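Local coordinates for protein flavodoxin (Lactobacillus reuteri, PDB 5VEG) that binds flavin mononucleotide and probably serves as a low-potential electron donor to redox enzymes, in association with a bacterial microcompartment for 1,2-propanediol utilization, at residues H34-T39 / T63-S68; D74-D79 / T107-K112; A85-E90 / Y127-V132. All coordinates share one frame; numbering follows the deposited sequence.

Interaction 1: residues H34-T39 / T63-S68. With FMN (flavin mononucleotide), chain D.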
loop_
_atom_site.group_PDB
_atom_site.type_symbol
_atom_site.label_atom_id
_atom_site.label_comp_id
_atom_site.label_asym_id
_atom_site.label_seq_id
_atom_site.Cartn_x
_atom_site.Cartn_y
_atom_site.Cartn_z
ATOM N N HIS A 34 -3.648 5.976 -6.553
ATOM C CA HIS A 34 -4.549 4.844 -6.413
ATOM C C HIS A 34 -4.100 4.032 -5.204
ATOM O O HIS A 34 -2.947 3.593 -5.147
ATOM C CB HIS A 34 -4.561 4.000 -7.690
ATOM C CG HIS A 34 -5.787 3.152 -7.838
ATOM N ND1 HIS A 34 -6.404 2.931 -9.053
ATOM C CD2 HIS A 34 -6.502 2.460 -6.921
ATOM C CE1 HIS A 34 -7.446 2.138 -8.876
ATOM N NE2 HIS A 34 -7.529 1.840 -7.591
ATOM N N VAL A 35 -4.997 3.866 -4.229
ATOM C CA VAL A 35 -4.748 3.049 -3.038
ATOM C C VAL A 35 -5.595 1.794 -3.144
ATOM O O VAL A 35 -6.829 1.872 -3.191
ATOM C CB VAL A 35 -5.065 3.809 -1.738
ATOM C CG1 VAL A 35 -4.885 2.901 -0.535
ATOM C CG2 VAL A 35 -4.183 5.042 -1.607
ATOM N N VAL A 36 -4.953 0.636 -3.188
ATOM C CA VAL A 36 -5.692 -0.615 -3.122
ATOM C C VAL A 36 -5.457 -1.245 -1.756
ATOM O O VAL A 36 -4.385 -1.108 -1.156
ATOM C CB VAL A 36 -5.333 -1.601 -4.254
ATOM C CG1 VAL A 36 -5.670 -0.981 -5.631
ATOM C CG2 VAL A 36 -3.878 -2.003 -4.179
ATOM N N TYR A 37 -6.473 -1.944 -1.261
ATOM C CA TYR A 37 -6.350 -2.626 0.020
ATOM C C TYR A 37 -6.838 -4.056 -0.111
ATOM O O TYR A 37 -7.672 -4.379 -0.968
ATOM C CB TYR A 37 -7.129 -1.908 1.150
ATOM C CG TYR A 37 -8.626 -1.806 0.906
ATOM C CD1 TYR A 37 -9.496 -2.817 1.318
ATOM C CD2 TYR A 37 -9.165 -0.696 0.260
ATOM C CE1 TYR A 37 -10.859 -2.724 1.078
ATOM C CE2 TYR A 37 -10.518 -0.594 0.024
ATOM C CZ TYR A 37 -11.356 -1.606 0.427
ATOM O OH TYR A 37 -12.700 -1.489 0.189
ATOM N N ALA A 38 -6.294 -4.917 0.743
ATOM C CA ALA A 38 -6.841 -6.248 0.963
ATOM C C ALA A 38 -7.208 -6.355 2.430
ATOM O O ALA A 38 -6.449 -5.909 3.295
ATOM C CB ALA A 38 -5.853 -7.343 0.574
ATOM N N THR A 39 -8.378 -6.920 2.716
ATOM C CA THR A 39 -8.796 -6.912 4.108
ATOM C C THR A 39 -9.833 -7.999 4.349
ATOM O O THR A 39 -10.546 -8.423 3.432
ATOM C CB THR A 39 -9.335 -5.533 4.505
ATOM O OG1 THR A 39 -9.574 -5.504 5.915
ATOM C CG2 THR A 39 -10.625 -5.202 3.749
ATOM N N THR A 63 -7.925 7.558 -6.011
ATOM C CA THR A 63 -8.817 6.430 -6.231
ATOM C C THR A 63 -8.498 5.356 -5.196
ATOM O O THR A 63 -7.324 5.068 -4.938
ATOM C CB THR A 63 -8.647 5.872 -7.645
ATOM O OG1 THR A 63 -8.714 6.949 -8.590
ATOM C CG2 THR A 63 -9.726 4.848 -7.959
ATOM N N GLU A 64 -9.535 4.784 -4.595
ATOM C CA GLU A 64 -9.377 3.734 -3.600
ATOM C C GLU A 64 -10.215 2.541 -4.027
ATOM O O GLU A 64 -11.388 2.703 -4.370
ATOM C CB GLU A 64 -9.803 4.215 -2.206
ATOM C CG GLU A 64 -9.550 3.189 -1.098
ATOM C CD GLU A 64 -9.933 3.678 0.304
ATOM O OE1 GLU A 64 -10.502 4.780 0.446
ATOM O OE2 GLU A 64 -9.657 2.948 1.274
ATOM N N SER A 65 -9.625 1.348 -4.006
ATOM C CA SER A 65 -10.386 0.158 -4.373
ATOM C C SER A 65 -9.852 -1.053 -3.621
ATOM O O SER A 65 -8.746 -1.035 -3.080
ATOM C CB SER A 65 -10.338 -0.087 -5.889
ATOM O OG SER A 65 -9.001 -0.137 -6.347
ATOM N N GLU A 66 -10.661 -2.106 -3.578
ATOM C CA GLU A 66 -10.234 -3.377 -3.004
ATOM C C GLU A 66 -9.438 -4.172 -4.035
ATOM O O GLU A 66 -9.699 -4.102 -5.241
ATOM C CB GLU A 66 -11.442 -4.192 -2.533
ATOM C CG GLU A 66 -11.101 -5.417 -1.659
ATOM C CD GLU A 66 -11.015 -6.688 -2.475
ATOM O OE1 GLU A 66 -10.142 -7.523 -2.182
ATOM O OE2 GLU A 66 -11.810 -6.849 -3.432
ATOM N N ILE A 67 -8.468 -4.948 -3.545
ATOM C CA ILE A 67 -7.468 -5.520 -4.442
ATOM C C ILE A 67 -8.096 -6.516 -5.415
ATOM O O ILE A 67 -7.712 -6.575 -6.586
ATOM C CB ILE A 67 -6.318 -6.145 -3.631
ATOM C CG1 ILE A 67 -5.116 -6.436 -4.528
ATOM C CG2 ILE A 67 -6.769 -7.402 -2.874
ATOM C CD1 ILE A 67 -3.800 -6.497 -3.745
ATOM N N SER A 68 -9.073 -7.300 -4.964
ATOM C CA SER A 68 -9.626 -8.330 -5.836
ATOM C C SER A 68 -10.517 -7.753 -6.930
ATOM O O SER A 68 -10.782 -8.454 -7.909
ATOM C CB SER A 68 -10.416 -9.359 -5.032
ATOM O OG SER A 68 -11.747 -8.920 -4.829
HETATM N N1 FMN D . -0.352 -11.048 10.947
HETATM C C2 FMN D . 0.973 -10.972 10.569
HETATM O O2 FMN D . 1.545 -9.886 10.582
HETATM N N3 FMN D . 1.658 -12.108 10.194
HETATM C C4 FMN D . 1.028 -13.336 10.192
HETATM O O4 FMN D . 1.661 -14.327 9.846
HETATM C C4A FMN D . -0.311 -13.429 10.577
HETATM N N5 FMN D . -0.969 -14.647 10.583
HETATM C C5A FMN D . -2.303 -14.690 10.967
HETATM C C6 FMN D . -2.997 -15.906 10.990
HETATM C C7 FMN D . -4.340 -15.945 11.380
HETATM C C7M FMN D . -5.093 -17.248 11.409
HETATM C C8 FMN D . -4.990 -14.777 11.761
HETATM C C8M FMN D . -6.433 -14.824 12.185
HETATM C C9 FMN D . -4.307 -13.564 11.747
HETATM C C9A FMN D . -2.974 -13.528 11.339
HETATM N N10 FMN D . -2.318 -12.317 11.320
HETATM C C10 FMN D . -0.991 -12.271 10.954
HETATM C "C1'" FMN D . -3.035 -11.085 11.785
HETATM C "C2'" FMN D . -3.726 -10.218 10.742
HETATM O "O2'" FMN D . -2.783 -9.850 9.769
HETATM C "C3'" FMN D . -4.148 -8.976 11.507
HETATM O "O3'" FMN D . -5.179 -9.265 12.432
HETATM C "C4'" FMN D . -4.609 -7.857 10.597
HETATM O "O4'" FMN D . -4.878 -6.729 11.391
HETATM C "C5'" FMN D . -5.894 -8.243 9.882
HETATM O "O5'" FMN D . -6.138 -7.232 8.927
HETATM P P FMN D . -7.601 -7.051 8.276
HETATM O O1P FMN D . -8.554 -6.641 9.377
HETATM O O2P FMN D . -7.484 -5.933 7.255
HETATM O O3P FMN D . -8.072 -8.344 7.683
HETATM O O HOH W 1 -9.494 -7.995 0.383
#
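His34 to Tyr37 pair with Thr63 to Glu66 as parallel strands, the short segments 19° apart. The ladder runs Val35 N to Thr63 O (2.7 Å), Ser65 N to Val35 O, Tyr37 N to Ser65 O. Ile67 N closes it on Tyr37 O at 2.8 Å, where segment 63-68 leaves its strand for a 3-10 turn. Both strands belong to the beta-alpha-beta unit around helix 43-56; strand 60-66 is outermost in the five-stranded parallel sheet of the flavodoxin fold, and strand 31-38 is its inner neighbour. His34, Val36, Thr63 and Ser65 share one face; Val35 and Glu64 lie on the other, against helix 43-56. His34 CG is anti to the backbone N (chi1 -158°), which sets the ring beside Thr63; its NE2 is hydrogen-bonded to Ser65 OG at 2.8 Å, and that OG also to Thr70 OG1. Thr63 CG2 sits over one face of the imidazole, 3.8 Å from its centroid and offset toward the rim. An alanine in place of His34 would probably leave Ser65 OG with Thr70 but without its imidazole mate, and open a gap beside Thr63 CG2. On the sheet face of Val35 and Glu64, Tyr37 lays its ring across Glu66, whose CA lies over the ring centre, 4.0 Å above the plane. Ala38 CB touches Ile67 CG2 at 3.6 Å, and Thr39 OG1 donates to the phosphate oxygen FMN O2P.

Interaction 2: residues D74-D79 / T107-K112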
loop_
_atom_site.group_PDB
_atom_site.type_symbol
_atom_site.label_atom_id
_atom_site.label_comp_id
_atom_site.label_asym_id
_atom_site.label_seq_id
_atom_site.Cartn_x
_atom_site.Cartn_y
_atom_site.Cartn_z
ATOM N N ASP A 74 -5.418 -0.718 -14.656
ATOM C CA ASP A 74 -6.096 0.511 -14.239
ATOM C C ASP A 74 -5.353 1.206 -13.110
ATOM O O ASP A 74 -5.201 2.436 -13.120
ATOM C CB ASP A 74 -7.538 0.199 -13.831
ATOM C CG ASP A 74 -8.346 -0.387 -14.983
ATOM O OD1 ASP A 74 -8.264 0.167 -16.099
ATOM O OD2 ASP A 74 -9.038 -1.404 -14.791
ATOM N N PHE A 75 -4.896 0.415 -12.134
ATOM C CA PHE A 75 -4.134 0.903 -10.986
ATOM C C PHE A 75 -2.960 1.773 -11.411
ATOM O O PHE A 75 -2.760 2.876 -10.886
ATOM C CB PHE A 75 -3.650 -0.319 -10.193
ATOM C CG PHE A 75 -2.827 -0.008 -8.969
ATOM C CD1 PHE A 75 -3.416 0.549 -7.842
ATOM C CD2 PHE A 75 -1.481 -0.370 -8.913
ATOM C CE1 PHE A 75 -2.670 0.803 -6.701
ATOM C CE2 PHE A 75 -0.720 -0.120 -7.763
ATOM C CZ PHE A 75 -1.323 0.466 -6.663
ATOM N N MET A 76 -2.168 1.292 -12.370
ATOM C CA MET A 76 -0.910 1.942 -12.720
ATOM C C MET A 76 -1.092 3.304 -13.366
ATOM O O MET A 76 -0.087 3.980 -13.619
ATOM C CB MET A 76 -0.097 1.048 -13.659
ATOM C CG MET A 76 -0.772 0.824 -15.022
ATOM S SD MET A 76 0.370 0.054 -16.173
ATOM C CE MET A 76 1.561 1.381 -16.413
ATOM N N LYS A 77 -2.333 3.722 -13.648
ATOM C CA LYS A 77 -2.541 5.008 -14.302
ATOM C C LYS A 77 -2.345 6.183 -13.355
ATOM O O LYS A 77 -2.206 7.312 -13.830
ATOM C CB LYS A 77 -3.943 5.068 -14.935
ATOM C CG LYS A 77 -4.233 3.934 -15.922
ATOM C CD LYS A 77 -5.319 4.304 -16.922
ATOM C CE LYS A 77 -5.590 3.171 -17.913
ATOM N NZ LYS A 77 -6.648 2.233 -17.448
ATOM N N ALA A 78 -2.304 5.955 -12.039
ATOM C CA ALA A 78 -2.028 7.041 -11.102
ATOM C C ALA A 78 -0.532 7.350 -11.033
ATOM O O ALA A 78 0.320 6.546 -11.421
ATOM C CB ALA A 78 -2.548 6.694 -9.697
ATOM N N ASP A 79 -0.215 8.549 -10.537
ATOM C CA ASP A 79 1.181 8.912 -10.315
ATOM C C ASP A 79 1.749 8.239 -9.063
ATOM O O ASP A 79 2.940 7.929 -9.025
ATOM C CB ASP A 79 1.337 10.421 -10.158
ATOM C CG ASP A 79 0.678 11.209 -11.280
ATOM O OD1 ASP A 79 0.963 10.925 -12.458
ATOM O OD2 ASP A 79 -0.133 12.107 -10.965
ATOM N N THR A 107 4.786 -5.525 -14.748
ATOM C CA THR A 107 4.493 -4.239 -15.358
ATOM C C THR A 107 5.677 -3.292 -15.198
ATOM O O THR A 107 6.332 -3.275 -14.154
ATOM C CB THR A 107 3.234 -3.635 -14.733
ATOM O OG1 THR A 107 2.189 -4.616 -14.746
ATOM C CG2 THR A 107 2.766 -2.427 -15.515
ATOM N N ASP A 108 5.958 -2.517 -16.245
ATOM C CA ASP A 108 6.985 -1.473 -16.189
ATOM C C ASP A 108 6.399 -0.265 -15.471
ATOM O O ASP A 108 5.621 0.495 -16.050
ATOM C CB ASP A 108 7.461 -1.104 -17.591
ATOM C CG ASP A 108 8.632 -0.143 -17.578
ATOM O OD1 ASP A 108 9.107 0.200 -16.477
ATOM O OD2 ASP A 108 9.095 0.266 -18.665
ATOM N N LEU A 109 6.777 -0.077 -14.201
ATOM C CA LEU A 109 6.308 1.044 -13.394
ATOM C C LEU A 109 7.375 2.126 -13.225
ATOM O O LEU A 109 7.386 2.848 -12.227
ATOM C CB LEU A 109 5.824 0.548 -12.028
ATOM C CG LEU A 109 4.677 -0.457 -12.158
ATOM C CD1 LEU A 109 4.150 -0.913 -10.795
ATOM C CD2 LEU A 109 3.565 0.139 -13.016
ATOM N N THR A 110 8.277 2.250 -14.190
ATOM C CA THR A 110 9.248 3.341 -14.180
ATOM C C THR A 110 8.533 4.691 -14.152
ATOM O O THR A 110 7.561 4.905 -14.882
ATOM C CB THR A 110 10.144 3.234 -15.415
ATOM O OG1 THR A 110 10.788 1.955 -15.419
ATOM C CG2 THR A 110 11.187 4.346 -15.444
ATOM N N GLY A 111 9.001 5.593 -13.290
ATOM C CA GLY A 111 8.362 6.880 -13.109
ATOM C C GLY A 111 7.217 6.898 -12.114
ATOM O O GLY A 111 6.718 7.981 -11.786
ATOM N N LYS A 112 6.765 5.744 -11.635
ATOM C CA LYS A 112 5.710 5.719 -10.631
ATOM C C LYS A 112 6.329 5.762 -9.238
ATOM O O LYS A 112 7.405 5.210 -9.015
ATOM C CB LYS A 112 4.829 4.478 -10.790
ATOM C CG LYS A 112 4.240 4.309 -12.207
ATOM C CD LYS A 112 3.376 5.510 -12.608
ATOM C CE LYS A 112 2.771 5.320 -14.006
ATOM N NZ LYS A 112 1.496 6.066 -14.194
HETATM O O HOH W 2 4.887 9.432 -10.455
#
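Lys112 NZ meets two flat peptide carbonyls, those of Met76 and Ala78, and approaches them differently. It lies nearly along the C=O axis of Met76, at 2.7 Å from Met76 O. The Ala78 carbonyl is met from above its plane, 49° out of it, with Lys112 NZ 3.1 Å from Ala78 O. Two bonds thus hold the ammonium against the type I turn from Phe75 to Ala78. Thr110 N donates to Asp108 OD1 from above the carboxylate plane, which makes an Asx turn; Thr110 OG1 donates to the syn lone pair of the same oxygen. An apolar patch lies beside the lysine. Met76 SD touches Thr107 CG2 at 3.5 Å, and Met76 CB touches Leu109 CD2 at 3.8 Å. A water bridges the backbones, donating to Asp79 O and to Gly111 O. Gly111 has a positive phi (86°) in the type II turn from Leu109 to Lys112; a CB at these backbone angles would collide with the carbonyl O of Thr110. The contact joins the loop after helix 72-75 to the loop after helix 98-105. These lead into strands 80-85 and 113-120, and Leu109 leans on Phe139 of helix 130-141.

Interaction 3: residues A85-E90 / Y127-V132. With FMN (flavin mononucleotide), chain D.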
loop_
_atom_site.group_PDB
_atom_site.type_symbol
_atom_site.label_atom_id
_atom_site.label_comp_id
_atom_site.label_asym_id
_atom_site.label_seq_id
_atom_site.Cartn_x
_atom_site.Cartn_y
_atom_site.Cartn_z
ATOM N N ALA A 85 -2.188 -4.146 2.733
ATOM C CA ALA A 85 -2.673 -5.520 2.725
ATOM C C ALA A 85 -2.196 -6.284 3.951
ATOM O O ALA A 85 -1.091 -6.059 4.454
ATOM C CB ALA A 85 -2.226 -6.274 1.471
ATOM N N TYR A 86 -3.026 -7.234 4.385
ATOM C CA TYR A 86 -2.740 -8.022 5.579
ATOM C C TYR A 86 -1.801 -9.179 5.252
ATOM O O TYR A 86 -1.506 -9.477 4.089
ATOM C CB TYR A 86 -4.036 -8.572 6.187
ATOM C CG TYR A 86 -4.779 -9.534 5.271
ATOM C CD1 TYR A 86 -4.441 -10.887 5.218
ATOM C CD2 TYR A 86 -5.818 -9.084 4.452
ATOM C CE1 TYR A 86 -5.129 -11.776 4.366
ATOM C CE2 TYR A 86 -6.503 -9.956 3.599
ATOM C CZ TYR A 86 -6.154 -11.295 3.562
ATOM O OH TYR A 86 -6.828 -12.157 2.716
ATOM N N THR A 87 -1.347 -9.841 6.314
ATOM C CA THR A 87 -0.601 -11.086 6.265
ATOM C C THR A 87 -1.389 -12.140 7.042
ATOM O O THR A 87 -1.979 -11.840 8.086
ATOM C CB THR A 87 0.800 -10.908 6.872
ATOM O OG1 THR A 87 1.508 -9.859 6.182
ATOM C CG2 THR A 87 1.584 -12.198 6.776
ATOM N N TYR A 88 -1.406 -13.372 6.536
ATOM C CA TYR A 88 -2.205 -14.443 7.124
ATOM C C TYR A 88 -1.355 -15.694 7.304
ATOM O O TYR A 88 -0.225 -15.773 6.818
ATOM C CB TYR A 88 -3.427 -14.764 6.254
ATOM C CG TYR A 88 -4.694 -14.994 7.047
ATOM C CD1 TYR A 88 -5.159 -14.038 7.936
ATOM C CD2 TYR A 88 -5.429 -16.162 6.894
ATOM C CE1 TYR A 88 -6.317 -14.240 8.656
ATOM C CE2 TYR A 88 -6.595 -16.376 7.603
ATOM C CZ TYR A 88 -7.035 -15.413 8.484
ATOM O OH TYR A 88 -8.194 -15.614 9.196
ATOM N N ASP A 89 -1.908 -16.657 8.038
ATOM C CA ASP A 89 -1.382 -18.023 8.145
ATOM C C ASP A 89 0.140 -18.078 8.090
ATOM O O ASP A 89 0.738 -18.733 7.237
ATOM C CB ASP A 89 -1.966 -18.914 7.053
ATOM C CG ASP A 89 -3.357 -19.379 7.373
ATOM O OD1 ASP A 89 -3.512 -20.185 8.316
ATOM O OD2 ASP A 89 -4.288 -18.956 6.666
ATOM N N GLU A 90 0.767 -17.351 9.009
ATOM C CA GLU A 90 2.216 -17.391 9.173
ATOM C C GLU A 90 2.937 -16.960 7.890
ATOM O O GLU A 90 3.679 -17.720 7.270
ATOM C CB GLU A 90 2.664 -18.786 9.632
ATOM C CG GLU A 90 1.974 -19.277 10.914
ATOM C CD GLU A 90 0.560 -19.822 10.679
ATOM O OE1 GLU A 90 0.420 -20.898 10.049
ATOM O OE2 GLU A 90 -0.416 -19.170 11.118
ATOM N N TYR A 127 7.188 -13.166 10.988
ATOM C CA TYR A 127 6.147 -13.139 9.972
ATOM C C TYR A 127 5.266 -11.900 10.076
ATOM O O TYR A 127 4.232 -11.825 9.400
ATOM C CB TYR A 127 5.301 -14.413 10.061
ATOM C CG TYR A 127 6.087 -15.627 9.618
ATOM C CD1 TYR A 127 6.683 -15.667 8.360
ATOM C CD2 TYR A 127 6.270 -16.709 10.466
ATOM C CE1 TYR A 127 7.422 -16.763 7.951
ATOM C CE2 TYR A 127 7.004 -17.812 10.067
ATOM C CZ TYR A 127 7.576 -17.833 8.809
ATOM O OH TYR A 127 8.307 -18.923 8.420
ATOM N N PHE A 128 5.642 -10.936 10.923
ATOM C CA PHE A 128 4.910 -9.685 11.076
ATOM C C PHE A 128 4.842 -8.898 9.772
ATOM O O PHE A 128 5.863 -8.421 9.274
ATOM C CB PHE A 128 5.566 -8.818 12.158
ATOM C CG PHE A 128 4.847 -7.513 12.420
ATOM C CD1 PHE A 128 3.487 -7.502 12.700
ATOM C CD2 PHE A 128 5.552 -6.298 12.414
ATOM C CE1 PHE A 128 2.817 -6.300 12.949
ATOM C CE2 PHE A 128 4.910 -5.092 12.671
ATOM C CZ PHE A 128 3.537 -5.084 12.937
ATOM N N ASN A 129 3.646 -8.748 9.215
ATOM C CA ASN A 129 3.430 -7.896 8.035
ATOM C C ASN A 129 4.336 -8.279 6.861
ATOM O O ASN A 129 4.805 -7.419 6.123
ATOM C CB ASN A 129 3.613 -6.410 8.389
ATOM C CG ASN A 129 2.314 -5.760 8.806
ATOM O OD1 ASN A 129 1.289 -5.949 8.153
ATOM N ND2 ASN A 129 2.340 -5.008 9.900
ATOM N N THR A 130 4.590 -9.578 6.677
ATOM C CA THR A 130 5.440 -9.994 5.563
ATOM C C THR A 130 4.846 -9.582 4.213
ATOM O O THR A 130 5.578 -9.420 3.234
ATOM C CB THR A 130 5.654 -11.509 5.575
ATOM O OG1 THR A 130 4.385 -12.169 5.545
ATOM C CG2 THR A 130 6.372 -11.939 6.813
ATOM N N THR A 131 3.528 -9.427 4.134
ATOM C CA THR A 131 2.935 -9.033 2.860
ATOM C C THR A 131 3.410 -7.648 2.438
ATOM O O THR A 131 3.582 -7.383 1.238
ATOM C CB THR A 131 1.412 -9.100 2.968
ATOM O OG1 THR A 131 1.023 -10.467 3.165
ATOM C CG2 THR A 131 0.723 -8.548 1.711
ATOM N N VAL A 132 3.637 -6.761 3.409
ATOM C CA VAL A 132 4.188 -5.446 3.115
ATOM C C VAL A 132 5.549 -5.578 2.453
ATOM O O VAL A 132 5.838 -4.907 1.453
ATOM C CB VAL A 132 4.251 -4.604 4.406
ATOM C CG1 VAL A 132 4.929 -3.271 4.150
ATOM C CG2 VAL A 132 2.839 -4.409 4.960
HETATM N N1 FMN D . -0.352 -11.048 10.947
HETATM C C2 FMN D . 0.973 -10.972 10.569
HETATM O O2 FMN D . 1.545 -9.886 10.582
HETATM N N3 FMN D . 1.658 -12.108 10.194
HETATM C C4 FMN D . 1.028 -13.336 10.192
HETATM O O4 FMN D . 1.661 -14.327 9.846
HETATM C C4A FMN D . -0.311 -13.429 10.577
HETATM N N5 FMN D . -0.969 -14.647 10.583
HETATM C C5A FMN D . -2.303 -14.690 10.967
HETATM C C6 FMN D . -2.997 -15.906 10.990
HETATM C C7 FMN D . -4.340 -15.945 11.380
HETATM C C7M FMN D . -5.093 -17.248 11.409
HETATM C C8 FMN D . -4.990 -14.777 11.761
HETATM C C8M FMN D . -6.433 -14.824 12.185
HETATM C C9 FMN D . -4.307 -13.564 11.747
HETATM C C9A FMN D . -2.974 -13.528 11.339
HETATM N N10 FMN D . -2.318 -12.317 11.320
HETATM C C10 FMN D . -0.991 -12.271 10.954
HETATM C "C1'" FMN D . -3.035 -11.085 11.785
HETATM C "C2'" FMN D . -3.726 -10.218 10.742
HETATM O "O2'" FMN D . -2.783 -9.850 9.769
HETATM C "C3'" FMN D . -4.148 -8.976 11.507
HETATM O "O3'" FMN D . -5.179 -9.265 12.432
HETATM C "C4'" FMN D . -4.609 -7.857 10.597
HETATM O "O4'" FMN D . -4.878 -6.729 11.391
HETATM C "C5'" FMN D . -5.894 -8.243 9.882
HETATM O "O5'" FMN D . -6.138 -7.232 8.927
HETATM P P FMN D . -7.601 -7.051 8.276
HETATM O O1P FMN D . -8.554 -6.641 9.377
HETATM O O2P FMN D . -7.484 -5.933 7.255
HETATM O O3P FMN D . -8.072 -8.344 7.683
HETATM O O HOH W 3 0.648 -7.344 6.058
#
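Thr87 meets both the flavin and the start of helix 130-141. Its CB faces the pyrimidine part of the isoalloxazine, 3.6 Å from FMN N3. From there the side chain forks. OG1, anti to the carbonyl carbon (chi1 -57°), accepts a nearly straight bond from Thr131 N at 2.9 Å. It also gives its proton to a water at 2.7 Å. That water spends its own protons on Ala85 O and Asn129 OD1. The other branch, CG2, lies 3.1 Å from Thr130 OG1 and also near FMN N3. Thr131 returns the contact: its OG1 donates to Tyr86 O at 2.9 Å, while its CG2 rests on Ala85 CB. At the far end, Glu90 O lies over the centre of the Tyr127 ring. Residues 86-90 and 127-129 line the flavin pocket of the flavodoxin fold. Tyr127 O accepts a nearly straight hydrogen bond from FMN N3 at 2.7 Å, Asn129 N donates to FMN O2, and Thr87 O accepts from the ribityl FMN O2'. Tyr88 lays one ring face against the dimethylbenzene end near FMN C7. From these two segments, the hydrogen bonds to the flavin all come from backbone atoms. The two threonines and the bridging water tie the segments together, which is likely to hold Tyr127 O and Asn129 N in place; bonds at N3 and O2 may influence the flavin's potential.

Both segments of interaction 1 precede the rest along the chain; the segments of interactions 2 and 3 then alternate. All three belong to one flavodoxin domain built on a single parallel sheet. Interaction 1 lies within the sheet, its centre about 15 Å from that of interaction 2 and about 16 Å from that of interaction 3. It touches both, through Phe75 and Ala78 and through Ala85 and Tyr86. Interactions 2 and 3 sit on opposite sides of the chain's centre, their centres about 24 Å apart. Interaction 1 reaches the FMN phosphate through Thr39 and interaction 3 binds the flavin ring, so the cofactor is held at the C-terminal ends of the strands; interaction 2 joins loops at the opposite end.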